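Long-range contacts in bottromycin amidohydrolase (Streptomyces purpureus, PDB 6I5S), which hydrolyses a thiazoline-containing intermediate as the gatekeeper of bottromycin biosynthesis, probably by means of its two bound zinc ions: residues Pro138-Val142 against Val388-His392; Pro55-Leu59 against Trp69-Pro73; Leu261-Ala265 against Ala335-Ala341; Trp276-Thr280 against Arg322-Asp327. One frame throughout, in Å; residues are numbered along the deposited sequence.

Contact 1: Pro138-Val142 against Val388-His392; sequences PRPWV and VMGWH
M389 lies along the indole of W141, the two side chains running past each other in opposite directions. The CB of M389 is 3.5 Å from W141 CD1. M389 CG sits over one face of W141, 3.9 Å from the centroid of its five-membered ring and 22° off the ring normal, a CH-pi contact. M389 SD follows obliquely, 3.7 Å from W141 CB, which makes this a Met-aromatic pair. W141 NE1 gives a weak, bent hydrogen bond to M389 O (3.1 Å, 124° at the hydrogen). The CB of W141 points toward 388-392, and with CG anti to the backbone N (chi1 -178°) the indole lies alongside M389. Replacing W141 by alanine removes the ring, which would probably leave M389 O without its weak donor and M389 CG with no face to lie on. G390 has positive phi and closes helix 383-388 in a Schellman motif. The chain turns there, before the loop to strand 402-405. Strand 139-142 pairs in parallel with strand 111-116, consistent with the amidohydrolase barrel, so the contact joins what is probably a barrel strand to the end of helix 383-388. W391 NE1 lies in the plane of the W141 ring, at the edge, 4.0 Å from W141 CD1; the two indoles are oblique to each other. P140 O is at the edge of W391, 4.0 Å from CZ2. R139 CG reaches W391 CH2 at 3.4 Å, approaching obliquely. One face of W391 has M389 CE of its own segment above it, offset toward the rim.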
loop_
_atom_site.group_PDB
_atom_site.type_symbol
_atom_site.label_atom_id
_atom_site.label_comp_id
_atom_site.label_asym_id
_atom_site.label_seq_id
_atom_site.Cartn_x
_atom_site.Cartn_y
_atom_site.Cartn_z
ATOM N N PRO A 138 -2.074 4.873 10.652
ATOM C CA PRO A 138 -2.043 3.484 10.199
ATOM C C PRO A 138 -0.839 2.776 10.808
ATOM O O PRO A 138 0.203 3.400 11.064
ATOM C CB PRO A 138 -1.882 3.593 8.678
ATOM C CG PRO A 138 -1.973 5.045 8.344
ATOM C CD PRO A 138 -1.697 5.827 9.614
ATOM N N ARG A 139 -0.978 1.458 10.951
ATOM C CA ARG A 139 0.104 0.662 11.533
ATOM C C ARG A 139 1.113 0.288 10.447
ATOM O O ARG A 139 0.714 -0.287 9.429
ATOM C CB ARG A 139 -0.498 -0.596 12.146
ATOM C CG ARG A 139 0.492 -1.549 12.869
ATOM C CD ARG A 139 1.012 -0.918 14.189
ATOM N NE ARG A 139 1.737 -1.904 14.991
ATOM C CZ ARG A 139 1.417 -2.288 16.225
ATOM N NH1 ARG A 139 0.387 -1.758 16.883
ATOM N NH2 ARG A 139 2.160 -3.215 16.812
ATOM N N PRO A 140 2.415 0.546 10.642
ATOM C CA PRO A 140 3.411 0.160 9.634
ATOM C C PRO A 140 3.968 -1.236 9.815
ATOM O O PRO A 140 4.050 -1.789 10.924
ATOM C CB PRO A 140 4.522 1.205 9.827
ATOM C CG PRO A 140 4.457 1.531 11.329
ATOM C CD PRO A 140 3.024 1.276 11.781
ATOM N N TRP A 141 4.400 -1.791 8.671
ATOM C CA TRP A 141 5.221 -2.993 8.602
ATOM C C TRP A 141 6.485 -2.538 7.878
ATOM O O TRP A 141 6.409 -2.000 6.776
ATOM C CB TRP A 141 4.496 -4.125 7.873
ATOM C CG TRP A 141 5.156 -5.438 7.733
ATOM C CD1 TRP A 141 4.924 -6.541 8.505
ATOM C CD2 TRP A 141 6.126 -5.838 6.761
ATOM N NE1 TRP A 141 5.664 -7.595 8.077
ATOM C CE2 TRP A 141 6.417 -7.192 7.009
ATOM C CE3 TRP A 141 6.791 -5.183 5.723
ATOM C CZ2 TRP A 141 7.354 -7.894 6.264
ATOM C CZ3 TRP A 141 7.691 -5.898 4.948
ATOM C CH2 TRP A 141 7.980 -7.228 5.239
ATOM N N VAL A 142 7.643 -2.662 8.526
ATOM C CA VAL A 142 8.790 -1.828 8.179
ATOM C C VAL A 142 9.969 -2.721 7.766
ATOM O O VAL A 142 10.422 -3.544 8.570
ATOM C CB VAL A 142 9.169 -0.932 9.369
ATOM C CG1 VAL A 142 10.314 -0.026 8.983
ATOM C CG2 VAL A 142 7.920 -0.175 9.860
ATOM N N VAL A 388 0.513 -11.778 4.488
ATOM C CA VAL A 388 1.883 -11.553 4.002
ATOM C C VAL A 388 2.718 -10.819 5.049
ATOM O O VAL A 388 3.956 -10.974 5.101
ATOM C CB VAL A 388 1.882 -10.789 2.653
ATOM C CG1 VAL A 388 1.665 -9.276 2.816
ATOM C CG2 VAL A 388 3.196 -11.087 1.920
ATOM N N MET A 389 2.076 -10.007 5.882
ATOM C CA MET A 389 2.763 -9.315 6.982
ATOM C C MET A 389 2.956 -10.165 8.215
ATOM O O MET A 389 3.623 -9.723 9.181
ATOM C CB MET A 389 1.971 -8.070 7.359
ATOM C CG MET A 389 1.999 -6.975 6.297
ATOM S SD MET A 389 1.243 -5.395 6.803
ATOM C CE MET A 389 -0.460 -5.892 7.096
ATOM N N GLY A 390 2.391 -11.365 8.245
ATOM C CA GLY A 390 2.594 -12.212 9.390
ATOM C C GLY A 390 1.714 -11.843 10.553
ATOM O O GLY A 390 1.994 -12.256 11.687
ATOM N N TRP A 391 0.675 -11.056 10.309
ATOM C CA TRP A 391 -0.281 -10.645 11.342
ATOM C C TRP A 391 -1.414 -11.652 11.317
ATOM O O TRP A 391 -2.306 -11.572 10.471
ATOM C CB TRP A 391 -0.834 -9.246 11.083
ATOM C CG TRP A 391 0.192 -8.148 11.077
ATOM C CD1 TRP A 391 1.523 -8.276 11.311
ATOM C CD2 TRP A 391 -0.048 -6.747 10.867
ATOM N NE1 TRP A 391 2.124 -7.035 11.255
ATOM C CE2 TRP A 391 1.190 -6.088 10.980
ATOM C CE3 TRP A 391 -1.177 -6.001 10.624
ATOM C CZ2 TRP A 391 1.319 -4.704 10.840
ATOM C CZ3 TRP A 391 -1.062 -4.610 10.460
ATOM C CH2 TRP A 391 0.168 -3.990 10.530
ATOM N N HIS A 392 -1.410 -12.587 12.259
ATOM C CA HIS A 392 -2.298 -13.740 12.174
ATOM C C HIS A 392 -3.472 -13.669 13.153
ATOM O O HIS A 392 -4.001 -14.701 13.568
ATOM C CB HIS A 392 -1.484 -15.019 12.342
ATOM C CG HIS A 392 -0.598 -15.310 11.162
ATOM N ND1 HIS A 392 0.657 -15.871 11.286
ATOM C CD2 HIS A 392 -0.785 -15.097 9.833
ATOM C CE1 HIS A 392 1.199 -15.998 10.087
ATOM N NE2 HIS A 392 0.348 -15.530 9.188
#

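Contact 2: Pro55-Leu59 against Trp69-Pro73; sequences PPRDL and WSPTP
R57-L59 and W69-P71 run antiparallel, at 152°, with axes 4.2 Å apart at the closest. D58 and S70 form the hydrogen-bonded pair: D58 N to S70 O is 2.6 Å and S70 N to D58 O is 2.8 Å. T72 N adds a nearly straight bond to P56 O. L59 and W69 are a non-hydrogen-bonded pair whose side chains lie side by side. L59 CD1 sits over the six-membered ring of W69, 3.6 Å from its centroid and 10° off the normal. R57 crosses W69 at about a right angle and brings its CD to 3.8 Å from W69 CB. With alanine for W69, L59 CD1 would probably lose the ring it lies over, and R57 CB the nearby ring carbon CE3. The beta hairpin supplies the middle strand (57-62) and one outer strand (65-71) of a three-stranded antiparallel sheet, with 38-41 beyond 57-62. On the other face D58 and S70 point the same way. D58 OD1 accepts from the backbone N of A42. T72 OG1 lies 3.0 Å from D58 OD1 and 3.1 Å from P56 O, within reach of both. One water bridges D58 O and S70 OG.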
loop_
_atom_site.group_PDB
_atom_site.type_symbol
_atom_site.label_atom_id
_atom_site.label_comp_id
_atom_site.label_asym_id
_atom_site.label_seq_id
_atom_site.Cartn_x
_atom_site.Cartn_y
_atom_site.Cartn_z
ATOM N N PRO A 55 -25.247 -11.903 8.345
ATOM C CA PRO A 55 -26.484 -11.299 8.810
ATOM C C PRO A 55 -26.190 -10.130 9.728
ATOM O O PRO A 55 -25.076 -10.010 10.259
ATOM C CB PRO A 55 -27.202 -12.448 9.543
ATOM C CG PRO A 55 -26.185 -13.474 9.806
ATOM C CD PRO A 55 -25.207 -13.342 8.662
ATOM N N PRO A 56 -27.156 -9.239 9.930
ATOM C CA PRO A 56 -26.881 -8.026 10.703
ATOM C C PRO A 56 -26.579 -8.370 12.151
ATOM O O PRO A 56 -27.347 -9.072 12.811
ATOM C CB PRO A 56 -28.188 -7.223 10.574
ATOM C CG PRO A 56 -29.196 -8.190 10.214
ATOM C CD PRO A 56 -28.532 -9.262 9.424
ATOM N N ARG A 57 -25.478 -7.844 12.659
ATOM C CA ARG A 57 -25.127 -8.096 14.040
ATOM C C ARG A 57 -24.605 -6.818 14.666
ATOM O O ARG A 57 -24.040 -5.953 13.994
ATOM C CB ARG A 57 -24.085 -9.199 14.134
ATOM C CG ARG A 57 -24.574 -10.552 13.633
ATOM C CD ARG A 57 -23.561 -11.639 13.972
ATOM N NE ARG A 57 -24.029 -12.974 13.619
ATOM C CZ ARG A 57 -23.376 -13.819 12.824
ATOM N NH1 ARG A 57 -22.193 -13.489 12.301
ATOM N NH2 ARG A 57 -23.904 -15.007 12.563
ATOM N N ASP A 58 -24.836 -6.691 15.954
ATOM C CA ASP A 58 -24.326 -5.542 16.681
ATOM C C ASP A 58 -22.891 -5.809 17.081
ATOM O O ASP A 58 -22.584 -6.824 17.723
ATOM C CB ASP A 58 -25.187 -5.267 17.915
ATOM C CG ASP A 58 -26.647 -4.965 17.596
ATOM O OD1 ASP A 58 -27.001 -4.506 16.486
ATOM O OD2 ASP A 58 -27.472 -5.155 18.512
ATOM N N LEU A 59 -22.016 -4.888 16.714
ATOM C CA LEU A 59 -20.581 -5.024 16.886
ATOM C C LEU A 59 -20.143 -4.314 18.164
ATOM O O LEU A 59 -20.351 -3.106 18.301
ATOM C CB LEU A 59 -19.880 -4.409 15.673
ATOM C CG LEU A 59 -18.373 -4.200 15.827
ATOM C CD1 LEU A 59 -17.658 -5.547 16.037
ATOM C CD2 LEU A 59 -17.812 -3.481 14.623
ATOM N N TRP A 69 -19.932 -9.985 18.526
ATOM C CA TRP A 69 -21.023 -9.712 17.604
ATOM C C TRP A 69 -22.286 -10.243 18.238
ATOM O O TRP A 69 -22.316 -11.418 18.617
ATOM C CB TRP A 69 -20.795 -10.426 16.255
ATOM C CG TRP A 69 -19.540 -10.054 15.561
ATOM C CD1 TRP A 69 -18.330 -10.641 15.711
ATOM C CD2 TRP A 69 -19.363 -8.989 14.622
ATOM N NE1 TRP A 69 -17.398 -9.996 14.945
ATOM C CE2 TRP A 69 -18.017 -8.987 14.249
ATOM C CE3 TRP A 69 -20.216 -8.034 14.066
ATOM C CZ2 TRP A 69 -17.500 -8.070 13.337
ATOM C CZ3 TRP A 69 -19.699 -7.133 13.159
ATOM C CH2 TRP A 69 -18.363 -7.154 12.806
ATOM N N SER A 70 -23.347 -9.402 18.334
ATOM C CA SER A 70 -24.629 -9.847 18.897
ATOM C C SER A 70 -25.687 -9.829 17.810
ATOM O O SER A 70 -25.855 -8.782 17.173
ATOM C CB SER A 70 -25.071 -8.948 20.068
ATOM O OG SER A 70 -24.127 -8.980 21.126
ATOM N N PRO A 71 -26.425 -10.910 17.554
ATOM C CA PRO A 71 -27.407 -10.859 16.463
ATOM C C PRO A 71 -28.386 -9.720 16.659
ATOM O O PRO A 71 -28.948 -9.541 17.739
ATOM C CB PRO A 71 -28.120 -12.213 16.536
ATOM C CG PRO A 71 -27.412 -13.020 17.624
ATOM C CD PRO A 71 -26.165 -12.290 17.992
ATOM N N THR A 72 -28.620 -8.981 15.608
ATOM C CA THR A 72 -29.546 -7.859 15.707
ATOM C C THR A 72 -30.994 -8.355 15.768
ATOM O O THR A 72 -31.436 -9.080 14.876
ATOM C CB THR A 72 -29.364 -6.934 14.527
ATOM O OG1 THR A 72 -27.995 -6.509 14.455
ATOM C CG2 THR A 72 -30.301 -5.705 14.660
ATOM N N PRO A 73 -31.770 -7.968 16.777
ATOM C CA PRO A 73 -33.139 -8.503 16.894
ATOM C C PRO A 73 -33.978 -8.115 15.686
ATOM O O PRO A 73 -33.796 -7.024 15.121
ATOM C CB PRO A 73 -33.668 -7.866 18.196
ATOM C CG PRO A 73 -32.880 -6.653 18.378
ATOM C CD PRO A 73 -31.499 -6.943 17.795
HETATM O O HOH W 1 -22.184 -7.032 20.700
#

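Contact 3: Leu261-Ala265 against Ala335-Ala341; sequences LAEAA and ALAEEGA
L336 O receives two backbone donors, A341 N at 2.9 Å and, weakly, E339 N. L336 itself carries much of the apolar contact with L261 and A264. Its CD2 touches A264 CB at 3.5 Å and L261 CD2 at 3.7 Å. The L261 and L336 side chains cross at about a right angle. The other branch of L261, CD1, reaches A335 CB at 3.7 Å. F233 touches both leucines from outside the two segments. The bond from A341 N to L336 O, with that from G340 N to A337 O, forms the Schellman motif that closes helix 316-338. G340 has positive phi there, and a beta carbon would press on E339 O and come close to A265 CB. The short 3-10 turn 262-264 packs against this helix end. It is held by A264 N bonding to L261 O, and it leads toward strand 268-270. A265 CB rests 3.3 Å from E339 O. A264 O meets A341 CA in a CH...O contact of 3.4 Å, and the methyl groups of A264 and A341 lie near each other. Just beyond, the backbones of G340 and G266 hydrogen-bond. E339 covers the more exposed side. E339 CG lies by L261 CB; the bend at chi2 (-70°) then turns the carboxylate toward A262, with E339 OE1 3.7 Å from A262 CB.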
loop_
_atom_site.group_PDB
_atom_site.type_symbol
_atom_site.label_atom_id
_atom_site.label_comp_id
_atom_site.label_asym_id
_atom_site.label_seq_id
_atom_site.Cartn_x
_atom_site.Cartn_y
_atom_site.Cartn_z
ATOM N N LEU A 261 3.575 -19.436 -15.134
ATOM C CA LEU A 261 2.838 -18.751 -14.071
ATOM C C LEU A 261 2.436 -19.668 -12.909
ATOM O O LEU A 261 2.319 -19.207 -11.780
ATOM C CB LEU A 261 1.564 -18.088 -14.624
ATOM C CG LEU A 261 1.761 -17.046 -15.730
ATOM C CD1 LEU A 261 0.440 -16.388 -16.089
ATOM C CD2 LEU A 261 2.747 -15.983 -15.351
ATOM N N ALA A 262 2.191 -20.954 -13.184
ATOM C CA ALA A 262 1.819 -21.886 -12.119
ATOM C C ALA A 262 2.909 -22.027 -11.061
ATOM O O ALA A 262 2.633 -22.510 -9.956
ATOM C CB ALA A 262 1.502 -23.263 -12.700
ATOM N N GLU A 263 4.145 -21.638 -11.376
ATOM C CA GLU A 263 5.171 -21.563 -10.348
ATOM C C GLU A 263 4.799 -20.553 -9.267
ATOM O O GLU A 263 5.351 -20.604 -8.166
ATOM C CB GLU A 263 6.508 -21.196 -10.980
ATOM C CG GLU A 263 7.205 -22.367 -11.689
ATOM C CD GLU A 263 8.349 -21.916 -12.596
ATOM O OE1 GLU A 263 8.944 -20.846 -12.328
ATOM O OE2 GLU A 263 8.655 -22.628 -13.579
ATOM N N ALA A 264 3.865 -19.654 -9.541
ATOM C CA ALA A 264 3.515 -18.637 -8.560
ATOM C C ALA A 264 2.371 -19.047 -7.641
ATOM O O ALA A 264 1.976 -18.252 -6.783
ATOM C CB ALA A 264 3.160 -17.325 -9.265
ATOM N N ALA A 265 1.849 -20.262 -7.765
ATOM C CA ALA A 265 0.722 -20.648 -6.925
ATOM C C ALA A 265 1.114 -20.614 -5.462
ATOM O O ALA A 265 2.147 -21.151 -5.077
ATOM C CB ALA A 265 0.218 -22.038 -7.318
ATOM N N ALA A 335 -4.037 -13.407 -14.527
ATOM C CA ALA A 335 -3.723 -14.787 -14.861
ATOM C C ALA A 335 -2.967 -15.460 -13.720
ATOM O O ALA A 335 -3.174 -16.650 -13.436
ATOM C CB ALA A 335 -2.893 -14.831 -16.157
ATOM N N LEU A 336 -2.100 -14.706 -13.046
ATOM C CA LEU A 336 -1.417 -15.228 -11.865
ATOM C C LEU A 336 -2.413 -15.601 -10.761
ATOM O O LEU A 336 -2.315 -16.677 -10.145
ATOM C CB LEU A 336 -0.395 -14.191 -11.384
ATOM C CG LEU A 336 0.915 -14.117 -12.154
ATOM C CD1 LEU A 336 1.718 -12.841 -11.821
ATOM C CD2 LEU A 336 1.737 -15.356 -11.836
ATOM N N ALA A 337 -3.394 -14.719 -10.503
ATOM C CA ALA A 337 -4.412 -15.019 -9.504
ATOM C C ALA A 337 -5.178 -16.282 -9.865
ATOM O O ALA A 337 -5.437 -17.135 -9.011
ATOM C CB ALA A 337 -5.354 -13.843 -9.364
ATOM N N GLU A 338 -5.494 -16.452 -11.151
ATOM C CA GLU A 338 -6.194 -17.655 -11.594
ATOM C C GLU A 338 -5.339 -18.898 -11.437
ATOM O O GLU A 338 -5.877 -19.992 -11.261
ATOM C CB GLU A 338 -6.651 -17.499 -13.051
ATOM C CG GLU A 338 -7.900 -16.631 -13.195
ATOM C CD GLU A 338 -8.130 -16.126 -14.615
ATOM O OE1 GLU A 338 -7.384 -16.531 -15.531
ATOM O OE2 GLU A 338 -9.059 -15.309 -14.810
ATOM N N GLU A 339 -4.013 -18.768 -11.469
ATOM C CA GLU A 339 -3.143 -19.923 -11.182
ATOM C C GLU A 339 -2.941 -20.144 -9.686
ATOM O O GLU A 339 -2.267 -21.100 -9.309
ATOM C CB GLU A 339 -1.772 -19.767 -11.848
ATOM C CG GLU A 339 -1.799 -19.749 -13.357
ATOM C CD GLU A 339 -2.135 -21.090 -13.934
ATOM O OE1 GLU A 339 -1.928 -22.111 -13.236
ATOM O OE2 GLU A 339 -2.597 -21.127 -15.086
ATOM N N GLY A 340 -3.469 -19.277 -8.830
ATOM C CA GLY A 340 -3.372 -19.455 -7.397
ATOM C C GLY A 340 -2.417 -18.514 -6.690
ATOM O O GLY A 340 -2.197 -18.696 -5.483
ATOM N N ALA A 341 -1.770 -17.588 -7.402
ATOM C CA ALA A 341 -0.985 -16.552 -6.739
ATOM C C ALA A 341 -1.898 -15.705 -5.853
ATOM O O ALA A 341 -3.107 -15.615 -6.055
ATOM C CB ALA A 341 -0.292 -15.614 -7.727
#

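Contact 4: Trp276-Thr280 against Arg322-Asp327; sequences WRART and RGALVD
R277 and T280 of helix 273-280 face R322, V326 and D327 of helix 316-338 in an antiparallel helix pair, the axes 9.4 Å apart and at 169°. The R277 guanidinium is well supplied with acceptors. NH1 makes a salt bridge to D327 OD1 at 2.8 Å, with the oxygen near the guanidinium plane. NH2 adds weak bonds to the same D327 OD1 and to G323 O. NE is taken by E366 of helix 358-369. V326 CG1 lies over the centre of the guanidinium, 3.6 Å above its plane. Bends at chi2 and chi3 fold the arginine back over this valine. R322 extends the other way. Its NH1 donates to T280 O at 2.9 Å, while its NE pairs with E318. R277 O accepts twice, from T280 OG1 at 2.7 Å and from T280 N. T280 OG1 in turn accepts from the backbone N of E282. W276 NE1 bonds outside the pair, to the backbone O of the zinc ligand H229. Between the polar groups the contact is apolar: T280 CB meets R322 CB, and T280 CG2 touches V326 CG2 at 3.6 Å.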
loop_
_atom_site.group_PDB
_atom_site.type_symbol
_atom_site.label_atom_id
_atom_site.label_comp_id
_atom_site.label_asym_id
_atom_site.label_seq_id
_atom_site.Cartn_x
_atom_site.Cartn_y
_atom_site.Cartn_z
ATOM N N TRP A 276 3.219 1.487 -12.322
ATOM C CA TRP A 276 3.524 1.272 -13.751
ATOM C C TRP A 276 2.800 2.285 -14.640
ATOM O O TRP A 276 3.395 2.889 -15.534
ATOM C CB TRP A 276 3.113 -0.135 -14.149
ATOM C CG TRP A 276 4.089 -1.258 -13.915
ATOM C CD1 TRP A 276 4.012 -2.216 -12.923
ATOM C CD2 TRP A 276 5.239 -1.562 -14.695
ATOM N NE1 TRP A 276 5.040 -3.125 -13.069
ATOM C CE2 TRP A 276 5.806 -2.755 -14.155
ATOM C CE3 TRP A 276 5.819 -0.987 -15.842
ATOM C CZ2 TRP A 276 6.943 -3.363 -14.703
ATOM C CZ3 TRP A 276 6.939 -1.608 -16.397
ATOM C CH2 TRP A 276 7.506 -2.778 -15.801
ATOM N N ARG A 277 1.497 2.438 -14.418
ATOM C CA ARG A 277 0.682 3.371 -15.203
ATOM C C ARG A 277 1.228 4.786 -15.100
ATOM O O ARG A 277 1.377 5.487 -16.088
ATOM C CB ARG A 277 -0.757 3.306 -14.681
ATOM C CG ARG A 277 -1.813 4.194 -15.396
ATOM C CD ARG A 277 -2.256 3.574 -16.746
ATOM N NE ARG A 277 -2.870 2.275 -16.508
ATOM C CZ ARG A 277 -3.165 1.428 -17.506
ATOM N NH1 ARG A 277 -3.701 0.254 -17.243
ATOM N NH2 ARG A 277 -2.889 1.738 -18.759
ATOM N N ALA A 278 1.534 5.236 -13.885
ATOM C CA ALA A 278 2.059 6.592 -13.746
ATOM C C ALA A 278 3.417 6.773 -14.404
ATOM O O ALA A 278 3.693 7.847 -14.945
ATOM C CB ALA A 278 2.114 6.958 -12.241
ATOM N N ARG A 279 4.279 5.740 -14.432
ATOM C CA ARG A 279 5.591 5.870 -15.069
ATOM C C ARG A 279 5.524 6.014 -16.584
ATOM O O ARG A 279 6.509 6.444 -17.203
ATOM C CB ARG A 279 6.481 4.657 -14.702
ATOM C CG ARG A 279 6.836 4.555 -13.209
ATOM C CD ARG A 279 7.487 3.193 -12.833
ATOM N NE ARG A 279 7.442 2.877 -11.390
ATOM C CZ ARG A 279 7.444 1.643 -10.865
ATOM N NH1 ARG A 279 7.482 0.551 -11.630
ATOM N NH2 ARG A 279 7.371 1.496 -9.560
ATOM N N THR A 280 4.406 5.621 -17.213
ATOM C CA THR A 280 4.306 5.673 -18.677
ATOM C C THR A 280 4.230 7.094 -19.188
ATOM O O THR A 280 4.587 7.348 -20.345
ATOM C CB THR A 280 3.062 4.967 -19.205
ATOM O OG1 THR A 280 1.890 5.633 -18.738
ATOM C CG2 THR A 280 3.040 3.483 -18.890
ATOM N N ARG A 322 2.039 2.717 -24.587
ATOM C CA ARG A 322 2.494 2.352 -23.237
ATOM C C ARG A 322 1.326 1.934 -22.362
ATOM O O ARG A 322 1.433 0.972 -21.586
ATOM C CB ARG A 322 3.258 3.507 -22.624
ATOM C CG ARG A 322 4.498 3.844 -23.429
ATOM C CD ARG A 322 5.195 5.018 -22.774
ATOM N NE ARG A 322 6.322 5.497 -23.578
ATOM C CZ ARG A 322 7.103 6.514 -23.224
ATOM N NH1 ARG A 322 6.895 7.155 -22.080
ATOM N NH2 ARG A 322 8.098 6.883 -24.005
ATOM N N GLY A 323 0.190 2.639 -22.467
ATOM C CA GLY A 323 -0.971 2.234 -21.692
ATOM C C GLY A 323 -1.408 0.811 -21.993
ATOM O O GLY A 323 -1.778 0.060 -21.079
ATOM N N ALA A 324 -1.380 0.423 -23.284
ATOM C CA ALA A 324 -1.704 -0.951 -23.658
ATOM C C ALA A 324 -0.741 -1.963 -23.032
ATOM O O ALA A 324 -1.149 -3.089 -22.713
ATOM C CB ALA A 324 -1.693 -1.105 -25.172
ATOM N N LEU A 325 0.535 -1.612 -22.898
ATOM C CA LEU A 325 1.462 -2.536 -22.225
ATOM C C LEU A 325 1.104 -2.706 -20.744
ATOM O O LEU A 325 1.155 -3.811 -20.196
ATOM C CB LEU A 325 2.907 -2.046 -22.399
ATOM C CG LEU A 325 3.412 -1.938 -23.841
ATOM C CD1 LEU A 325 4.763 -1.265 -23.870
ATOM C CD2 LEU A 325 3.478 -3.278 -24.486
ATOM N N VAL A 326 0.725 -1.626 -20.067
ATOM C CA VAL A 326 0.345 -1.755 -18.664
ATOM C C VAL A 326 -0.965 -2.519 -18.543
ATOM O O VAL A 326 -1.138 -3.294 -17.589
ATOM C CB VAL A 326 0.299 -0.385 -18.003
ATOM C CG1 VAL A 326 -0.169 -0.471 -16.569
ATOM C CG2 VAL A 326 1.664 0.251 -18.073
ATOM N N ASP A 327 -1.886 -2.370 -19.515
ATOM C CA ASP A 327 -3.077 -3.206 -19.516
ATOM C C ASP A 327 -2.696 -4.688 -19.540
ATOM O O ASP A 327 -3.316 -5.515 -18.864
ATOM C CB ASP A 327 -3.958 -2.877 -20.721
ATOM C CG ASP A 327 -4.644 -1.510 -20.621
ATOM O OD1 ASP A 327 -4.757 -0.926 -19.509
ATOM O OD2 ASP A 327 -5.123 -1.042 -21.675
#

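How the contacts relate
Contacts 1, 3 and 4 are nested along the chain. Contact 4 lies inside the loop closed by contact 3, itself inside that of contact 1. Contacts 3 and 4 share helix 316-338, with centres about 22 Å and nearest atoms about 9 Å apart. Contacts 1 and 4 flank the chain's centre from opposite sides. The W141 side chain of contact 1 is about 11 Å from a zinc ion, that of W276 in contact 4 about 9 Å. The loop of contact 1 contains the zinc ligands H210, H229, D348 and the carboxylated lysine at 183; H94 and H96 precede it. Contact 2 comes earlier and lies far out, its centre about 45 Å from that of contact 4.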